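Phenylalanine ammonia-lyase (Rhodosporidium toruloides, PDB 1Y2M) catalyses the non-oxidative deamination of L-phenylalanine and L-tyrosine to trans-cinnamic and p-coumaric acid, releasing ammonium. Local coordinates at residues H234-E238 against G239-I243; P550-V553 against S554-Q558; G606-V609 against E610-S614. All coordinates share one frame; numbering follows the deposited sequence.

Contact 1. Residues H234-E238 against G239-I243; sequences HVVHE and GKEKI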
loop_
_atom_site.group_PDB
_atom_site.type_symbol
_atom_site.label_atom_id
_atom_site.label_comp_id
_atom_site.label_asym_id
_atom_site.label_seq_id
_atom_site.Cartn_x
_atom_site.Cartn_y
_atom_site.Cartn_z
ATOM N N HIS B 234 -8.617 -31.886 16.369
ATOM C CA HIS B 234 -8.191 -31.527 17.709
ATOM C C HIS B 234 -9.363 -31.861 18.664
ATOM O O HIS B 234 -10.520 -31.573 18.360
ATOM C CB HIS B 234 -7.868 -30.053 17.753
ATOM C CG HIS B 234 -7.625 -29.518 19.124
ATOM N ND1 HIS B 234 -8.645 -29.249 20.007
ATOM C CD2 HIS B 234 -6.489 -29.102 19.712
ATOM C CE1 HIS B 234 -8.131 -28.755 21.126
ATOM N NE2 HIS B 234 -6.821 -28.637 20.963
ATOM N N VAL B 235 -9.051 -32.508 19.774
ATOM C CA VAL B 235 -9.970 -32.806 20.857
ATOM C C VAL B 235 -9.247 -32.631 22.176
ATOM O O VAL B 235 -8.029 -32.796 22.259
ATOM C CB VAL B 235 -10.500 -34.250 20.803
ATOM C CG1 VAL B 235 -11.197 -34.484 19.482
ATOM C CG2 VAL B 235 -9.367 -35.306 21.027
ATOM N N VAL B 236 -10.015 -32.359 23.225
ATOM C CA VAL B 236 -9.499 -32.566 24.580
ATOM C C VAL B 236 -10.000 -33.906 25.106
ATOM O O VAL B 236 -11.191 -34.191 25.087
ATOM C CB VAL B 236 -9.958 -31.434 25.526
ATOM C CG1 VAL B 236 -9.517 -31.722 26.985
ATOM C CG2 VAL B 236 -9.461 -30.097 25.036
ATOM N N HIS B 237 -9.070 -34.769 25.504
ATOM C CA HIS B 237 -9.373 -36.093 25.968
ATOM C C HIS B 237 -8.449 -36.383 27.135
ATOM O O HIS B 237 -7.255 -36.098 27.048
ATOM C CB HIS B 237 -9.111 -37.077 24.840
ATOM C CG HIS B 237 -9.406 -38.488 25.189
ATOM N ND1 HIS B 237 -8.420 -39.438 25.336
ATOM C CD2 HIS B 237 -10.573 -39.101 25.482
ATOM C CE1 HIS B 237 -8.979 -40.588 25.669
ATOM N NE2 HIS B 237 -10.283 -40.412 25.749
ATOM N N GLU B 238 -9.010 -36.917 28.208
ATOM C CA GLU B 238 -8.230 -37.265 29.412
ATOM C C GLU B 238 -7.369 -36.070 29.833
ATOM O O GLU B 238 -6.169 -36.155 30.094
ATOM C CB GLU B 238 -7.433 -38.541 29.182
ATOM C CG GLU B 238 -8.328 -39.714 29.228
ATOM C CD GLU B 238 -7.644 -41.036 29.060
ATOM O OE1 GLU B 238 -6.448 -41.102 28.712
ATOM O OE2 GLU B 238 -8.345 -42.009 29.303
ATOM N N GLY B 239 -7.979 -34.905 29.831
ATOM C CA GLY B 239 -7.351 -33.725 30.368
ATOM C C GLY B 239 -6.302 -33.092 29.497
ATOM O O GLY B 239 -5.657 -32.124 29.938
ATOM N N LYS B 240 -6.125 -33.606 28.270
ATOM C CA LYS B 240 -5.032 -33.170 27.382
ATOM C C LYS B 240 -5.582 -32.819 26.023
ATOM O O LYS B 240 -6.439 -33.525 25.514
ATOM C CB LYS B 240 -4.029 -34.301 27.138
ATOM C CG LYS B 240 -3.188 -34.653 28.366
ATOM C CD LYS B 240 -2.382 -35.939 28.171
ATOM C CE LYS B 240 -3.262 -37.229 28.261
ATOM N NZ LYS B 240 -3.948 -37.511 29.586
ATOM N N GLU B 241 -5.043 -31.762 25.423
ATOM C CA GLU B 241 -5.281 -31.520 24.023
ATOM C C GLU B 241 -4.568 -32.605 23.231
ATOM O O GLU B 241 -3.367 -32.837 23.419
ATOM C CB GLU B 241 -4.722 -30.171 23.579
ATOM C CG GLU B 241 -5.458 -28.946 24.119
ATOM C CD GLU B 241 -4.852 -27.685 23.619
ATOM O OE1 GLU B 241 -5.147 -27.252 22.458
ATOM O OE2 GLU B 241 -3.964 -27.162 24.346
ATOM N N LYS B 242 -5.266 -33.191 22.266
ATOM C CA LYS B 242 -4.704 -34.198 21.388
ATOM C C LYS B 242 -5.083 -33.880 19.947
ATOM O O LYS B 242 -6.141 -33.291 19.705
ATOM C CB LYS B 242 -5.258 -35.571 21.733
ATOM C CG LYS B 242 -5.018 -35.945 23.153
ATOM C CD LYS B 242 -5.348 -37.377 23.407
ATOM C CE LYS B 242 -5.078 -37.698 24.850
ATOM N NZ LYS B 242 -5.377 -39.143 25.137
ATOM N N ILE B 243 -4.217 -34.266 19.021
ATOM C CA ILE B 243 -4.540 -34.275 17.598
ATOM C C ILE B 243 -4.555 -35.706 17.137
ATOM O O ILE B 243 -3.564 -36.403 17.226
ATOM C CB ILE B 243 -3.564 -33.430 16.742
ATOM C CG1 ILE B 243 -3.682 -31.940 17.127
ATOM C CG2 ILE B 243 -3.916 -33.534 15.230
ATOM C CD1 ILE B 243 -2.551 -31.051 16.592
#
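The H234 ring meets the carboxylate of E241 at its edge. H234 NE2 donates to E241 OE1 at 2.6 Å, close to the ring plane. OE1 accepts on its anti lone pair, and the ring and carboxylate planes stand 65° apart. The other oxygen, OE2, is held by the backbone N of L152 in a second subunit, so both carboxylate oxygens have partners, which probably limits rotation of the group. The second ring, H237, carries E238 CG over one face, 3.7 Å above the plane and offset toward the rim. At its edge K242 NZ donates to H237 ND1 over 3.1 Å, consistent with an ND1 that carries no proton. The K242 chain is extended, chi3 180° and chi4 -179°, and this carries NZ past V235 to H237 on the same sheet face. K240 instead bends at chi3 and chi4, and its NZ folds back on E238 O at 2.7 Å. Backbone bonds join V235 with K242 in both directions, and H237 with K240 likewise. E238 and G239, both at positive phi, form the corners of a type I' turn from H237 to K240. This is a two-residue antiparallel beta hairpin, and its strand 232-237 also pairs with strand 200-201.

Contact 2. Residues P550-V553 against S554-Q558; sequences PAIV and SLIDQ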
loop_
_atom_site.group_PDB
_atom_site.type_symbol
_atom_site.label_atom_id
_atom_site.label_comp_id
_atom_site.label_asym_id
_atom_site.label_seq_id
_atom_site.Cartn_x
_atom_site.Cartn_y
_atom_site.Cartn_z
ATOM N N PRO B 550 -3.316 27.260 50.903
ATOM C CA PRO B 550 -3.273 27.871 52.213
ATOM C C PRO B 550 -1.879 28.158 52.775
ATOM O O PRO B 550 -1.665 29.173 53.459
ATOM C CB PRO B 550 -4.003 26.841 53.091
ATOM C CG PRO B 550 -4.937 26.200 52.155
ATOM C CD PRO B 550 -4.165 26.049 50.894
ATOM N N ALA B 551 -0.950 27.241 52.512
ATOM C CA ALA B 551 0.440 27.372 52.972
ATOM C C ALA B 551 1.110 28.636 52.392
ATOM O O ALA B 551 1.848 29.347 53.086
ATOM C CB ALA B 551 1.243 26.110 52.609
ATOM N N ILE B 552 0.828 28.907 51.131
ATOM C CA ILE B 552 1.336 30.113 50.440
ATOM C C ILE B 552 0.858 31.364 51.150
ATOM O O ILE B 552 1.647 32.244 51.524
ATOM C CB ILE B 552 0.865 30.129 48.990
ATOM C CG1 ILE B 552 1.642 29.098 48.188
ATOM C CG2 ILE B 552 1.056 31.545 48.320
ATOM C CD1 ILE B 552 0.981 28.725 46.885
ATOM N N VAL B 553 -0.449 31.425 51.343
ATOM C CA VAL B 553 -1.048 32.567 52.023
ATOM C C VAL B 553 -0.397 32.752 53.390
ATOM O O VAL B 553 -0.044 33.867 53.801
ATOM C CB VAL B 553 -2.570 32.384 52.136
ATOM C CG1 VAL B 553 -3.176 33.511 52.960
ATOM C CG2 VAL B 553 -3.202 32.313 50.746
ATOM N N SER B 554 -0.275 31.659 54.129
ATOM C CA SER B 554 0.248 31.694 55.475
ATOM C C SER B 554 1.680 32.193 55.546
ATOM O O SER B 554 2.031 33.010 56.404
ATOM C CB SER B 554 0.163 30.306 56.086
ATOM O OG SER B 554 0.862 30.267 57.321
ATOM N N LEU B 555 2.516 31.691 54.627
ATOM C CA LEU B 555 3.927 32.102 54.589
ATOM C C LEU B 555 4.052 33.561 54.190
ATOM O O LEU B 555 4.882 34.285 54.724
ATOM C CB LEU B 555 4.733 31.216 53.636
ATOM C CG LEU B 555 5.150 29.868 54.235
ATOM C CD1 LEU B 555 5.527 28.877 53.143
ATOM C CD2 LEU B 555 6.272 30.027 55.260
ATOM N N ILE B 556 3.236 33.986 53.228
ATOM C CA ILE B 556 3.173 35.400 52.842
ATOM C C ILE B 556 2.780 36.263 54.049
ATOM O O ILE B 556 3.340 37.339 54.288
ATOM C CB ILE B 556 2.193 35.604 51.666
ATOM C CG1 ILE B 556 2.857 35.239 50.336
ATOM C CG2 ILE B 556 1.663 37.020 51.608
ATOM C CD1 ILE B 556 1.916 35.349 49.143
ATOM N N ASP B 557 1.806 35.804 54.822
ATOM C CA ASP B 557 1.409 36.581 56.006
ATOM C C ASP B 557 2.508 36.648 57.040
ATOM O O ASP B 557 2.796 37.718 57.613
ATOM C CB ASP B 557 0.159 35.990 56.654
ATOM C CG ASP B 557 -1.083 36.308 55.890
ATOM O OD1 ASP B 557 -1.059 37.269 55.085
ATOM O OD2 ASP B 557 -2.094 35.614 56.115
ATOM N N GLN B 558 3.115 35.502 57.298
ATOM C CA GLN B 558 4.160 35.411 58.274
ATOM C C GLN B 558 5.346 36.297 57.906
ATOM O O GLN B 558 5.881 37.006 58.776
ATOM C CB GLN B 558 4.607 33.975 58.422
ATOM C CG GLN B 558 5.729 33.763 59.423
ATOM C CD GLN B 558 6.212 32.309 59.483
ATOM O OE1 GLN B 558 5.917 31.495 58.593
ATOM N NE2 GLN B 558 6.968 31.984 60.536
#
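I556 lies one helical turn beyond I552, and its side chain runs back along the carbonyl of that residue. I556 CB starts 3.4 Å from I552 O and also sits by V553 O. CG1, placed opposite the carbonyl carbon by chi1 of -80°, stays at the same distance from I552 O. I556 CD1 is still 3.9 Å from I552 O and reaches I552 CG2 at 4.0 Å. The two isoleucines lie side by side and point the same way. Both are buried: I552 packs on N578 and L581 and I556 on L573, all of helix 570-587, and I556 also touches W625 of helix 619-646.

The segment belongs to the long helix 506-560, and the contact is its regular i to i+4 repeat. The amide of I556 donates to I552 O at 2.9 Å. S554, L555 and D557 bond in the same way to P550, A551 and V553. L555 leans on A551 O with CG at 3.5 Å, and its side chain faces helix 619-646.

On another side of the helix, D557 lies alongside V553. D557 OD2 comes within 3.9 Å of V553 CG1, and OD1 forms a salt bridge with R570, a residue that V553 also touches. With an alanine here in place of the aspartate, the R570 guanidinium would probably lose this carboxylate, and part of the V553 side chain would be uncovered.

Contact 3. Residues G606-V609 against E610-S614; sequences GTVV and EVLSS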
loop_
_atom_site.group_PDB
_atom_site.type_symbol
_atom_site.label_atom_id
_atom_site.label_comp_id
_atom_site.label_asym_id
_atom_site.label_seq_id
_atom_site.Cartn_x
_atom_site.Cartn_y
_atom_site.Cartn_z
ATOM N N GLY B 606 10.758 37.515 42.263
ATOM C CA GLY B 606 10.682 38.643 41.316
ATOM C C GLY B 606 9.324 39.322 41.363
ATOM O O GLY B 606 9.254 40.538 41.357
ATOM N N THR B 607 8.266 38.521 41.521
ATOM C CA THR B 607 6.903 39.075 41.622
ATOM C C THR B 607 6.795 39.859 42.934
ATOM O O THR B 607 6.234 40.983 42.999
ATOM C CB THR B 607 5.865 37.945 41.519
ATOM O OG1 THR B 607 5.944 37.335 40.208
ATOM C CG2 THR B 607 4.468 38.511 41.774
ATOM N N VAL B 608 7.364 39.315 44.007
ATOM C CA VAL B 608 7.377 40.038 45.273
ATOM C C VAL B 608 8.070 41.405 45.165
ATOM O O VAL B 608 7.575 42.412 45.667
ATOM C CB VAL B 608 8.002 39.221 46.419
ATOM C CG1 VAL B 608 8.112 40.034 47.720
ATOM C CG2 VAL B 608 7.216 37.917 46.632
ATOM N N VAL B 609 9.234 41.434 44.482
ATOM C CA VAL B 609 9.976 42.663 44.286
ATOM C C VAL B 609 9.085 43.763 43.645
ATOM O O VAL B 609 9.141 44.923 44.057
ATOM C CB VAL B 609 11.241 42.437 43.423
ATOM C CG1 VAL B 609 11.839 43.752 42.956
ATOM C CG2 VAL B 609 12.295 41.637 44.211
ATOM N N GLU B 610 8.314 43.381 42.612
ATOM C CA GLU B 610 7.414 44.292 41.939
ATOM C C GLU B 610 6.255 44.702 42.845
ATOM O O GLU B 610 6.024 45.880 43.094
ATOM C CB GLU B 610 6.847 43.671 40.672
ATOM C CG GLU B 610 5.899 44.560 39.914
ATOM C CD GLU B 610 5.567 44.034 38.515
ATOM O OE1 GLU B 610 6.230 43.076 38.034
ATOM O OE2 GLU B 610 4.641 44.596 37.890
ATOM N N VAL B 611 5.526 43.704 43.331
ATOM C CA VAL B 611 4.264 43.989 44.037
ATOM C C VAL B 611 4.507 44.753 45.343
ATOM O O VAL B 611 3.753 45.676 45.716
ATOM C CB VAL B 611 3.469 42.699 44.278
ATOM C CG1 VAL B 611 2.264 43.004 45.139
ATOM C CG2 VAL B 611 3.047 42.097 42.949
ATOM N N LEU B 612 5.594 44.408 46.018
ATOM C CA LEU B 612 5.935 45.027 47.286
ATOM C C LEU B 612 7.090 46.034 47.138
ATOM O O LEU B 612 7.778 46.382 48.118
ATOM C CB LEU B 612 6.322 43.956 48.313
ATOM C CG LEU B 612 5.261 42.912 48.710
ATOM C CD1 LEU B 612 5.711 42.149 49.935
ATOM C CD2 LEU B 612 3.861 43.505 48.911
ATOM N N SER B 613 7.290 46.548 45.930
ATOM C CA SER B 613 8.399 47.487 45.734
ATOM C C SER B 613 8.299 48.758 46.592
ATOM O O SER B 613 9.314 49.460 46.800
ATOM C CB SER B 613 8.493 47.918 44.274
ATOM O OG SER B 613 7.363 48.692 43.972
ATOM N N SER B 614 7.093 49.121 47.046
ATOM C CA SER B 614 6.931 50.294 47.933
ATOM C C SER B 614 7.308 50.071 49.417
ATOM O O SER B 614 7.362 51.044 50.212
ATOM C CB SER B 614 5.494 50.809 47.870
ATOM O OG SER B 614 4.636 49.901 48.537
HETATM O O HOH W 1 8.318 41.406 38.410
#
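V608 and L612 meet through one methyl each, V608 CG1 against L612 CD1 at 3.9 Å. In V608, CG1 sits opposite the backbone N, chi1 175°, which aims this methyl along the helix at the residue one turn on. The L612 side chain crosses it at a slant. L612 CB lies only 3.3 Å from V608 O, the same oxygen that accepts the L612 amide.

T607 and V611 make a different pair. They lie side by side and point the same way, with T607 CG2 4.0 Å from V611 CG2. The chi1 of T607, -64°, puts CG2 opposite the backbone N, beside V611 CG2, and OG1 opposite the carbonyl carbon, where it is hydrogen-bonded to T580 OG1 of helix 570-587. This buried hydroxyl therefore has a polar mate. V611 CG2 also rests 3.4 Å from T607 O, the oxygen that accepts the V611 amide.

The extended chain of E610 carries OE1 to a water that also donates to G606 O, and the carboxylate has a long, weak ion pair with K626 of a third subunit. E610 OE1 accepts from this water at 2.7 Å, and G606 O also accepts the E610 amide.

V608 and L612 both pack on F560 of helix 506-560, V608 also on W625 of helix 619-646, and V609 meets V609 of the third subunit. L612 is the first residue to leave helical angles, and S613 N bonds back to E610 O at 3.2 Å. The arrangement is the C-terminal turn of helix 593-611, packed among neighbouring helices and against another subunit of the tetramer.

From the N terminus, contact 1 comes first. It closes a tight hairpin between strands 232-237 and 240-245, beside a second subunit. Contacts 2 and 3 close no long loop. Contact 2 is a turn near the end of helix 506-560, and contact 3 is the end of helix 593-611. The three follow in series, with no nesting or crossing. Contact 1 lies on the opposite side of the chain's centre, with centres about 73 Å from contact 2 and 81 Å from contact 3. Contacts 2 and 3 are neighbours, with nearest atoms about 6 Å apart. They do not touch, but both pack on helices 570-587 and 619-646, sharing L573 and W625.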